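Local coordinates for sister chromatid cohesion protein (Chaetomium thermophilum, PDB 5T8V) that probably loads cohesin onto chromatin, this chain being the C-terminal, largely helical HEAT-repeat fragment of the cohesin loader Scc2, at residues A[183-187]-A[241-245]; A[290-294]-A[407-411]; A[63-67]-A[134-138]; A[418-422]-A[528-532]. All coordinates share one frame; numbering follows the deposited sequence.

Contact 1: A[183-187]-A[241-245]; sequences FKALS and RDSVI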
loop_
_atom_site.group_PDB
_atom_site.type_symbol
_atom_site.label_atom_id
_atom_site.label_comp_id
_atom_site.label_asym_id
_atom_site.label_seq_id
_atom_site.Cartn_x
_atom_site.Cartn_y
_atom_site.Cartn_z
ATOM N N PHE A 183 -8.779 49.436 -26.981
ATOM C CA PHE A 183 -9.552 48.224 -27.229
ATOM C C PHE A 183 -10.848 48.546 -27.960
ATOM O O PHE A 183 -11.163 47.939 -28.990
ATOM C CB PHE A 183 -9.844 47.504 -25.910
ATOM C CG PHE A 183 -10.644 46.242 -26.072
ATOM C CD1 PHE A 183 -12.019 46.290 -26.235
ATOM C CD2 PHE A 183 -10.022 45.007 -26.054
ATOM C CE1 PHE A 183 -12.756 45.134 -26.385
ATOM C CE2 PHE A 183 -10.757 43.843 -26.201
ATOM C CZ PHE A 183 -12.125 43.909 -26.367
ATOM N N LYS A 184 -11.618 49.505 -27.442
ATOM C CA LYS A 184 -12.895 49.813 -28.080
ATOM C C LYS A 184 -12.694 50.466 -29.443
ATOM O O LYS A 184 -13.509 50.268 -30.355
ATOM C CB LYS A 184 -13.733 50.698 -27.157
ATOM C CG LYS A 184 -13.789 50.155 -25.733
ATOM C CD LYS A 184 -15.013 50.618 -24.962
ATOM C CE LYS A 184 -15.034 49.986 -23.576
ATOM N NZ LYS A 184 -16.148 50.480 -22.720
ATOM N N ALA A 185 -11.603 51.216 -29.609
ATOM C CA ALA A 185 -11.307 51.832 -30.898
ATOM C C ALA A 185 -11.086 50.775 -31.978
ATOM O O ALA A 185 -11.716 50.819 -33.041
ATOM C CB ALA A 185 -10.085 52.738 -30.767
ATOM N N LEU A 186 -10.187 49.818 -31.726
ATOM C CA LEU A 186 -9.941 48.759 -32.705
ATOM C C LEU A 186 -11.178 47.887 -32.896
ATOM O O LEU A 186 -11.512 47.486 -34.025
ATOM C CB LEU A 186 -8.750 47.912 -32.256
ATOM C CG LEU A 186 -7.392 48.618 -32.253
ATOM C CD1 LEU A 186 -6.409 47.895 -31.346
ATOM C CD2 LEU A 186 -6.843 48.711 -33.666
ATOM N N SER A 187 -11.872 47.582 -31.797
ATOM C CA SER A 187 -13.126 46.845 -31.887
ATOM C C SER A 187 -14.123 47.558 -32.789
ATOM O O SER A 187 -14.998 46.913 -33.377
ATOM C CB SER A 187 -13.717 46.652 -30.489
ATOM O OG SER A 187 -12.836 45.919 -29.654
ATOM N N ARG A 241 -15.102 37.845 -25.764
ATOM C CA ARG A 241 -15.686 39.067 -25.226
ATOM C C ARG A 241 -14.593 40.105 -24.999
ATOM O O ARG A 241 -14.819 41.313 -25.152
ATOM C CB ARG A 241 -16.429 38.795 -23.919
ATOM C CG ARG A 241 -17.423 37.643 -23.976
ATOM C CD ARG A 241 -18.233 37.571 -22.694
ATOM N NE ARG A 241 -17.437 37.104 -21.557
ATOM C CZ ARG A 241 -17.605 35.945 -20.919
ATOM N NH1 ARG A 241 -18.562 35.095 -21.276
ATOM N NH2 ARG A 241 -16.813 35.634 -19.899
ATOM N N ASP A 242 -13.396 39.640 -24.636
ATOM C CA ASP A 242 -12.264 40.522 -24.369
ATOM C C ASP A 242 -11.187 40.399 -25.444
ATOM O O ASP A 242 -10.002 40.614 -25.177
ATOM C CB ASP A 242 -11.679 40.254 -22.982
ATOM C CG ASP A 242 -11.632 38.784 -22.637
ATOM O OD1 ASP A 242 -11.555 37.956 -23.563
ATOM O OD2 ASP A 242 -11.674 38.465 -21.429
ATOM N N SER A 243 -11.594 40.090 -26.672
ATOM C CA SER A 243 -10.698 40.031 -27.818
ATOM C C SER A 243 -11.187 40.998 -28.884
ATOM O O SER A 243 -12.389 41.086 -29.147
ATOM C CB SER A 243 -10.629 38.618 -28.393
ATOM O OG SER A 243 -11.913 38.184 -28.811
ATOM N N VAL A 244 -10.248 41.720 -29.499
ATOM C CA VAL A 244 -10.609 42.699 -30.522
ATOM C C VAL A 244 -11.356 42.020 -31.663
ATOM O O VAL A 244 -12.385 42.517 -32.138
ATOM C CB VAL A 244 -9.354 43.433 -31.028
ATOM C CG1 VAL A 244 -9.715 44.426 -32.126
ATOM C CG2 VAL A 244 -8.657 44.148 -29.879
ATOM N N ILE A 245 -10.847 40.878 -32.124
ATOM C CA ILE A 245 -11.455 40.124 -33.211
ATOM C C ILE A 245 -11.692 38.695 -32.740
ATOM O O ILE A 245 -11.295 38.303 -31.642
ATOM C CB ILE A 245 -10.592 40.143 -34.491
ATOM C CG1 ILE A 245 -9.205 39.556 -34.217
ATOM C CG2 ILE A 245 -10.478 41.565 -35.023
ATOM C CD1 ILE A 245 -8.332 39.425 -35.452
#
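Ser187, on the last turn of helix 180-187, brings its CA within 5.0 Å of Val244 CA, and from there back to Arg241 the irregular chain ahead of helix 247-267 passes beside the helix. One turn earlier, Phe183 carries the main contact. With its CG anti to the backbone N (chi1 180°), the ring reaches over to the loop, and its far end does the touching: CE2 comes to 3.5 Å from Asp242 O, and CZ to 3.9 Å from Ser243 N. Both backbone atoms lie at the ring edge, near its plane, so the benzyl group meets the peptide edge-on. Val244 sets one methyl against the ring and the other against Leu186. Its CG2 stands 4.2 Å from Phe183 CD2 as the two side chains slide past each other in opposite directions, while CG1 presses on Leu186 CB at 3.6 Å. Ile193 of helix 190-213 touches both Leu186 and Val244 and so extends the apolar patch. Trimming Phe183 to an alanine would probably leave a gap along the Asp242-Ser243 peptide and take away one neighbour of Val244 CG2. The side-chain hydroxyls bond within their own segments: Ser187 OG gives to Phe183 O at 2.7 Å, from above the carbonyl plane, and Ser243 OG gives to Ile245 O. With no hydrogen bond crossing between the segments, the loop is held here by van der Waals packing, apolar at Val244 and ring edge against peptide at Phe183.

Contact 2: A[290-294]-A[407-411]; sequences KRART and LFVED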
loop_
_atom_site.group_PDB
_atom_site.type_symbol
_atom_site.label_atom_id
_atom_site.label_comp_id
_atom_site.label_asym_id
_atom_site.label_seq_id
_atom_site.Cartn_x
_atom_site.Cartn_y
_atom_site.Cartn_z
ATOM N N LYS A 290 0.646 30.707 -19.838
ATOM C CA LYS A 290 0.692 30.219 -21.212
ATOM C C LYS A 290 0.656 28.698 -21.272
ATOM O O LYS A 290 0.179 28.133 -22.263
ATOM C CB LYS A 290 1.953 30.723 -21.920
ATOM C CG LYS A 290 2.365 32.165 -21.600
ATOM C CD LYS A 290 1.988 33.146 -22.700
ATOM C CE LYS A 290 2.761 34.450 -22.528
ATOM N NZ LYS A 290 2.384 35.510 -23.501
ATOM N N ARG A 291 1.143 28.024 -20.228
ATOM C CA ARG A 291 1.182 26.565 -20.208
ATOM C C ARG A 291 -0.205 25.934 -20.221
ATOM O O ARG A 291 -0.302 24.704 -20.292
ATOM C CB ARG A 291 1.942 26.076 -18.972
ATOM C CG ARG A 291 3.393 26.526 -18.904
ATOM C CD ARG A 291 4.082 25.938 -17.683
ATOM N NE ARG A 291 5.385 26.547 -17.427
ATOM C CZ ARG A 291 6.159 26.249 -16.387
ATOM N NH1 ARG A 291 5.767 25.345 -15.498
ATOM N NH2 ARG A 291 7.329 26.856 -16.235
ATOM N N ALA A 292 -1.269 26.729 -20.144
ATOM C CA ALA A 292 -2.614 26.182 -20.184
ATOM C C ALA A 292 -2.849 25.432 -21.493
ATOM O O ALA A 292 -2.206 25.686 -22.517
ATOM C CB ALA A 292 -3.648 27.297 -20.023
ATOM N N ARG A 293 -3.790 24.490 -21.447
ATOM C CA ARG A 293 -4.120 23.652 -22.600
ATOM C C ARG A 293 -5.145 24.398 -23.445
ATOM O O ARG A 293 -6.354 24.299 -23.231
ATOM C CB ARG A 293 -4.634 22.295 -22.140
ATOM C CG ARG A 293 -3.710 21.599 -21.151
ATOM C CD ARG A 293 -4.259 20.254 -20.721
ATOM N NE ARG A 293 -3.340 19.545 -19.832
ATOM C CZ ARG A 293 -3.332 19.652 -18.506
ATOM N NH1 ARG A 293 -4.198 20.446 -17.885
ATOM N NH2 ARG A 293 -2.453 18.958 -17.794
ATOM N N THR A 294 -4.651 25.155 -24.424
ATOM C CA THR A 294 -5.483 26.024 -25.244
ATOM C C THR A 294 -5.603 25.541 -26.686
ATOM O O THR A 294 -6.076 26.294 -27.543
ATOM C CB THR A 294 -4.926 27.452 -25.224
ATOM O OG1 THR A 294 -3.669 27.490 -25.913
ATOM C CG2 THR A 294 -4.725 27.928 -23.790
ATOM N N LEU A 407 3.328 17.865 -17.598
ATOM C CA LEU A 407 2.338 18.379 -18.540
ATOM C C LEU A 407 2.422 17.654 -19.878
ATOM O O LEU A 407 1.398 17.267 -20.457
ATOM C CB LEU A 407 2.535 19.883 -18.730
ATOM C CG LEU A 407 1.788 20.782 -17.742
ATOM C CD1 LEU A 407 2.320 22.203 -17.808
ATOM C CD2 LEU A 407 0.296 20.760 -18.035
ATOM N N PHE A 408 3.639 17.467 -20.390
ATOM C CA PHE A 408 3.811 16.717 -21.628
ATOM C C PHE A 408 3.225 15.320 -21.498
ATOM O O PHE A 408 2.485 14.861 -22.375
ATOM C CB PHE A 408 5.292 16.644 -22.001
ATOM C CG PHE A 408 5.803 17.867 -22.703
ATOM C CD1 PHE A 408 5.296 18.234 -23.937
ATOM C CD2 PHE A 408 6.803 18.640 -22.137
ATOM C CE1 PHE A 408 5.766 19.356 -24.589
ATOM C CE2 PHE A 408 7.279 19.763 -22.783
ATOM C CZ PHE A 408 6.763 20.121 -24.011
ATOM N N VAL A 409 3.542 14.628 -20.405
ATOM C CA VAL A 409 3.017 13.280 -20.218
ATOM C C VAL A 409 1.496 13.302 -20.202
ATOM O O VAL A 409 0.845 12.464 -20.832
ATOM C CB VAL A 409 3.593 12.653 -18.933
ATOM C CG1 VAL A 409 2.916 11.318 -18.629
ATOM C CG2 VAL A 409 5.094 12.452 -19.080
ATOM N N GLU A 410 0.904 14.265 -19.497
ATOM C CA GLU A 410 -0.552 14.345 -19.437
ATOM C C GLU A 410 -1.151 14.515 -20.828
ATOM O O GLU A 410 -2.115 13.830 -21.192
ATOM C CB GLU A 410 -0.975 15.490 -18.518
ATOM C CG GLU A 410 -0.776 15.198 -17.037
ATOM C CD GLU A 410 -1.155 16.373 -16.156
ATOM O OE1 GLU A 410 -0.277 17.215 -15.870
ATOM O OE2 GLU A 410 -2.337 16.458 -15.757
ATOM N N ASP A 411 -0.584 15.421 -21.630
ATOM C CA ASP A 411 -1.114 15.630 -22.975
ATOM C C ASP A 411 -0.939 14.388 -23.842
ATOM O O ASP A 411 -1.847 14.016 -24.596
ATOM C CB ASP A 411 -0.443 16.839 -23.620
ATOM C CG ASP A 411 -0.949 18.150 -23.057
ATOM O OD1 ASP A 411 -1.465 18.149 -21.921
ATOM O OD2 ASP A 411 -0.837 19.180 -23.751
#
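Arg293 reaches out of the loop before strand 295-296 to helix 402-414, extended from CG to NE, and meets three residues there in three different ways. Asp411 comes at the edge of the guanidinium: NE donates to its OD1 at 3.1 Å with an N-H...O angle of 154°, the oxygen lying almost in the guanidinium plane and receiving the proton on its syn lone pair. The carboxylate itself is turned, its plane 47° from that of the guanidinium. Glu410 engages the other end of the group, where NH2 forms a salt bridge to OE2 at 3.2 Å. Here the planes stand steeply to each other, 73° apart, so the acid does not clasp the guanidinium as a flat two-pronged pair. Leu407 supplies the apolar element, its CD2 over one face of the guanidinium and 3.3 Å from NH2. The other branch of the same leucine, CD1, lies 4.1 Å from Arg291 CB, the two side chains crossing at about a right angle; Arg291 is poorly ordered, so this contact carries less weight. Behind Asp411 stands a second shell: its OD2 accepts from the backbone N of Gln304 and bonds to Ser307 OG, which probably helps to hold in place the carboxylate that receives Arg293. The loop is therefore pinned to the helix by a salt-bridge network. One cation between two acids probably eases the repulsion between the carboxylates, without neutralising both, and Leu407 CD2, over one face, probably restricts the guanidinium's tilt.

Contact 3: A[63-67]-A[134-138]; sequences QSALK and MRIMC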
loop_
_atom_site.group_PDB
_atom_site.type_symbol
_atom_site.label_atom_id
_atom_site.label_comp_id
_atom_site.label_asym_id
_atom_site.label_seq_id
_atom_site.Cartn_x
_atom_site.Cartn_y
_atom_site.Cartn_z
ATOM N N GLN A 63 -2.866 36.462 -57.646
ATOM C CA GLN A 63 -2.348 35.267 -56.989
ATOM C C GLN A 63 -3.190 34.048 -57.333
ATOM O O GLN A 63 -2.652 32.981 -57.651
ATOM C CB GLN A 63 -2.296 35.485 -55.477
ATOM C CG GLN A 63 -1.250 36.500 -55.049
ATOM C CD GLN A 63 -1.508 37.062 -53.665
ATOM O OE1 GLN A 63 -2.346 36.556 -52.916
ATOM N NE2 GLN A 63 -0.786 38.121 -53.317
ATOM N N SER A 64 -4.517 34.188 -57.285
ATOM C CA SER A 64 -5.388 33.069 -57.635
ATOM C C SER A 64 -5.106 32.577 -59.052
ATOM O O SER A 64 -4.894 31.378 -59.281
ATOM C CB SER A 64 -6.852 33.485 -57.487
ATOM O OG SER A 64 -7.720 32.397 -57.752
ATOM N N ALA A 65 -5.092 33.497 -60.020
ATOM C CA ALA A 65 -4.836 33.108 -61.403
ATOM C C ALA A 65 -3.477 32.429 -61.546
ATOM O O ALA A 65 -3.346 31.417 -62.249
ATOM C CB ALA A 65 -4.924 34.336 -62.307
ATOM N N LEU A 66 -2.454 32.970 -60.881
ATOM C CA LEU A 66 -1.128 32.363 -60.925
ATOM C C LEU A 66 -1.164 30.931 -60.407
ATOM O O LEU A 66 -0.577 30.023 -61.009
ATOM C CB LEU A 66 -0.143 33.205 -60.112
ATOM C CG LEU A 66 0.250 34.556 -60.714
ATOM C CD1 LEU A 66 0.896 35.435 -59.657
ATOM C CD2 LEU A 66 1.194 34.365 -61.887
ATOM N N LYS A 67 -1.845 30.708 -59.280
ATOM C CA LYS A 67 -1.973 29.351 -58.756
ATOM C C LYS A 67 -2.655 28.438 -59.766
ATOM O O LYS A 67 -2.255 27.279 -59.934
ATOM C CB LYS A 67 -2.741 29.368 -57.434
ATOM C CG LYS A 67 -3.195 27.997 -56.956
ATOM C CD LYS A 67 -3.512 28.012 -55.466
ATOM C CE LYS A 67 -4.502 26.927 -55.082
ATOM N NZ LYS A 67 -5.906 27.298 -55.436
ATOM N N MET A 134 6.644 35.584 -54.005
ATOM C CA MET A 134 6.979 34.225 -53.594
ATOM C C MET A 134 6.323 33.200 -54.512
ATOM O O MET A 134 6.991 32.300 -55.038
ATOM C CB MET A 134 6.556 33.997 -52.143
ATOM C CG MET A 134 7.193 34.953 -51.141
ATOM S SD MET A 134 8.993 35.011 -51.235
ATOM C CE MET A 134 9.240 36.609 -52.007
ATOM N N ARG A 135 5.010 33.324 -54.724
ATOM C CA ARG A 135 4.326 32.371 -55.593
ATOM C C ARG A 135 4.973 32.320 -56.972
ATOM O O ARG A 135 5.123 31.239 -57.555
ATOM C CB ARG A 135 2.848 32.727 -55.708
ATOM C CG ARG A 135 2.106 31.884 -56.727
ATOM C CD ARG A 135 0.627 31.839 -56.423
ATOM N NE ARG A 135 0.342 31.055 -55.225
ATOM C CZ ARG A 135 -0.818 31.076 -54.576
ATOM N NH1 ARG A 135 -1.809 31.850 -54.999
ATOM N NH2 ARG A 135 -0.987 30.327 -53.496
ATOM N N ILE A 136 5.364 33.476 -57.509
ATOM C CA ILE A 136 6.088 33.497 -58.777
ATOM C C ILE A 136 7.370 32.684 -58.666
ATOM O O ILE A 136 7.776 32.003 -59.616
ATOM C CB ILE A 136 6.369 34.949 -59.209
ATOM C CG1 ILE A 136 5.065 35.616 -59.653
ATOM C CG2 ILE A 136 7.408 34.993 -60.336
ATOM C CD1 ILE A 136 5.177 37.110 -59.869
ATOM N N MET A 137 8.030 32.741 -57.509
ATOM C CA MET A 137 9.207 31.910 -57.281
ATOM C C MET A 137 8.861 30.459 -56.968
ATOM O O MET A 137 9.777 29.654 -56.771
ATOM C CB MET A 137 10.053 32.490 -56.146
ATOM C CG MET A 137 10.957 33.628 -56.581
ATOM S SD MET A 137 12.051 34.198 -55.269
ATOM C CE MET A 137 10.887 35.074 -54.231
ATOM N N CYS A 138 7.576 30.101 -56.922
ATOM C CA CYS A 138 7.149 28.726 -56.684
ATOM C C CYS A 138 6.546 28.082 -57.931
ATOM O O CYS A 138 5.681 27.209 -57.826
ATOM C CB CYS A 138 6.148 28.671 -55.532
ATOM S SG CYS A 138 6.862 29.041 -53.924
#
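The guanidinium of Arg135 has Lys67 CB over one face, 3.6 Å from NH1 and offset toward the rim of the group, while the backbone O of Gln63 sits at its edge, near the plane. That edge makes a weak hydrogen bond, NH1 to Gln63 O at 3.0 Å with an N-H...O angle of 142°. The same carbonyl already takes the helical bond from Lys67 N, so the arginine is its second donor. In Arg135, CG anti to its backbone N (chi1 173°) and a nearly extended chi2 carry CD to 4.0 Å from Leu66 CB; the bend at chi3 then swings the guanidinium toward Gln63 O and Lys67. Here the C-terminal end of helix 120-136 packs on helix 56-71, a helix-on-helix contact in keeping with a HEAT-repeat protein. Leu66 CD1 continues the seam at 4.2 Å from Ile136 CG1, and Leu20 of helix 9-36 covers Leu66 as well. Gln63 turns its amide to the preceding turn of helix 120-136, with OE1 accepting from Arg131 and NE2 bonded to Thr132 OG1. Arg135 NH1 also bonds a citrate, probably from the crystallisation liquor, and the like-charged Arg131 lies close to its NH2.

Contact 4: A[418-422]-A[528-532]; sequences NPDWP and QLSSA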
loop_
_atom_site.group_PDB
_atom_site.type_symbol
_atom_site.label_atom_id
_atom_site.label_comp_id
_atom_site.label_asym_id
_atom_site.label_seq_id
_atom_site.Cartn_x
_atom_site.Cartn_y
_atom_site.Cartn_z
ATOM N N ASN A 418 -5.893 8.482 -29.729
ATOM C CA ASN A 418 -6.428 9.348 -30.769
ATOM C C ASN A 418 -5.716 9.043 -32.079
ATOM O O ASN A 418 -4.506 9.300 -32.183
ATOM C CB ASN A 418 -6.248 10.815 -30.393
ATOM C CG ASN A 418 -6.997 11.746 -31.318
ATOM O OD1 ASN A 418 -7.147 11.469 -32.509
ATOM N ND2 ASN A 418 -7.480 12.856 -30.775
ATOM N N PRO A 419 -6.396 8.508 -33.098
ATOM C CA PRO A 419 -5.687 8.173 -34.347
ATOM C C PRO A 419 -5.087 9.378 -35.047
ATOM O O PRO A 419 -4.215 9.201 -35.906
ATOM C CB PRO A 419 -6.774 7.507 -35.202
ATOM C CG PRO A 419 -8.065 7.986 -34.633
ATOM C CD PRO A 419 -7.825 8.161 -33.168
ATOM N N ASP A 420 -5.525 10.595 -34.715
ATOM C CA ASP A 420 -4.906 11.794 -35.267
ATOM C C ASP A 420 -3.494 12.005 -34.750
ATOM O O ASP A 420 -2.748 12.803 -35.329
ATOM C CB ASP A 420 -5.740 13.031 -34.928
ATOM C CG ASP A 420 -7.050 13.072 -35.674
ATOM O OD1 ASP A 420 -7.475 12.024 -36.202
ATOM O OD2 ASP A 420 -7.662 14.160 -35.727
ATOM N N TRP A 421 -3.108 11.315 -33.678
ATOM C CA TRP A 421 -1.868 11.609 -32.960
ATOM C C TRP A 421 -1.136 10.312 -32.635
ATOM O O TRP A 421 -0.948 9.959 -31.468
ATOM C CB TRP A 421 -2.173 12.409 -31.696
ATOM C CG TRP A 421 -2.776 13.744 -31.984
ATOM C CD1 TRP A 421 -4.088 14.093 -31.871
ATOM C CD2 TRP A 421 -2.087 14.911 -32.451
ATOM N NE1 TRP A 421 -4.261 15.408 -32.234
ATOM C CE2 TRP A 421 -3.047 15.932 -32.594
ATOM C CE3 TRP A 421 -0.752 15.193 -32.761
ATOM C CZ2 TRP A 421 -2.716 17.213 -33.029
ATOM C CZ3 TRP A 421 -0.426 16.466 -33.193
ATOM C CH2 TRP A 421 -1.404 17.460 -33.323
ATOM N N PRO A 422 -0.693 9.578 -33.662
ATOM C CA PRO A 422 0.018 8.315 -33.409
ATOM C C PRO A 422 1.368 8.481 -32.725
ATOM O O PRO A 422 1.936 7.476 -32.280
ATOM C CB PRO A 422 0.178 7.713 -34.812
ATOM C CG PRO A 422 0.057 8.863 -35.743
ATOM C CD PRO A 422 -0.906 9.812 -35.099
ATOM N N GLN A 528 -1.378 18.208 -40.681
ATOM C CA GLN A 528 -1.302 17.373 -39.487
ATOM C C GLN A 528 -1.919 16.001 -39.741
ATOM O O GLN A 528 -1.313 14.964 -39.440
ATOM C CB GLN A 528 -2.000 18.084 -38.325
ATOM C CG GLN A 528 -2.000 17.316 -37.016
ATOM C CD GLN A 528 -3.088 16.265 -36.956
ATOM O OE1 GLN A 528 -2.804 15.066 -36.973
ATOM N NE2 GLN A 528 -4.341 16.707 -36.889
ATOM N N LEU A 529 -3.125 15.977 -40.308
ATOM C CA LEU A 529 -3.825 14.713 -40.507
ATOM C C LEU A 529 -3.118 13.845 -41.543
ATOM O O LEU A 529 -3.056 12.617 -41.395
ATOM C CB LEU A 529 -5.273 14.988 -40.920
ATOM C CG LEU A 529 -6.356 14.014 -40.450
ATOM C CD1 LEU A 529 -6.362 13.842 -38.934
ATOM C CD2 LEU A 529 -7.714 14.507 -40.921
ATOM N N SER A 530 -2.570 14.458 -42.595
ATOM C CA SER A 530 -1.842 13.683 -43.594
ATOM C C SER A 530 -0.530 13.148 -43.035
ATOM O O SER A 530 -0.092 12.057 -43.419
ATOM C CB SER A 530 -1.585 14.532 -44.837
ATOM O OG SER A 530 -0.783 15.654 -44.525
ATOM N N SER A 531 0.109 13.894 -42.133
ATOM C CA SER A 531 1.290 13.370 -41.456
ATOM C C SER A 531 0.923 12.170 -40.592
ATOM O O SER A 531 1.616 11.146 -40.603
ATOM C CB SER A 531 1.942 14.465 -40.611
ATOM O OG SER A 531 1.158 14.753 -39.465
ATOM N N ALA A 532 -0.170 12.281 -39.832
ATOM C CA ALA A 532 -0.644 11.133 -39.066
ATOM C C ALA A 532 -0.892 9.940 -39.977
ATOM O O ALA A 532 -0.561 8.797 -39.628
ATOM C CB ALA A 532 -1.918 11.500 -38.305
#
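Trp421 and Gln528 make the flat contact. The side-chain amide lies over one face of the indole, the two planes only 18° apart, with CD 4.0 Å above the Trp421 ring and shifted toward its rim. Gln528 CG, anti to the backbone N (chi1 180°), comes to 3.7 Å from Trp421 CH2 before the chain bends at chi2. Replacing Gln528 by an alanine removes both CG and the amide, which would probably open a gap between this part of the indole and helix 527-550. Van der Waals contacts follow along the helix. Leu529 CD1 rests 3.4 Å from Asp420 CG, against the carboxylate, and Ala532 CB touches Asp420 O at 3.4 Å; the apolar one is Ala532 CB against Pro422 CD at 3.8 Å. Asp420 and Trp421 belong to a type I beta turn, Asn418 to Trp421, and Pro422 follows it, in the link between helices 402-414 and 423-440 of this helical-repeat fold. Hydrogen bonds hold that turn from within: Trp421 N gives to Asn418 O, and Asp420 N gives to Asn418 OD1 at 2.9 Å with an N-H...O angle of 152°, an Asx turn. As for charge, Asp420 OD2 is paired with Arg520 at the end of helix 509-520, so the carboxylate that Leu529 abuts is buried with a cation beside it. Trp421 also rests on Met311 and Arg312 of helix 305-315.

Along the chain the four contacts come strictly in series, with none nesting in or crossing another. Contact 3 comes first, closing the stretch from helix 56-71 to the end of helix 120-136. Contact 1 then spans helices 190-213 and 218-232, tying short helix 180-187 to the loop before helix 247-267. Contact 2 closes a longer excursion, partly unmodelled, between the loop at 290-294 and helix 402-414. Contact 4 opens just beyond that helix and joins the following link to helix 527-550. Contacts 2 and 4 are neighbours, their nearest atoms about 7 Å apart; contacts 1 and 3 lie farther toward the N-terminal end, centres about 34 Å apart.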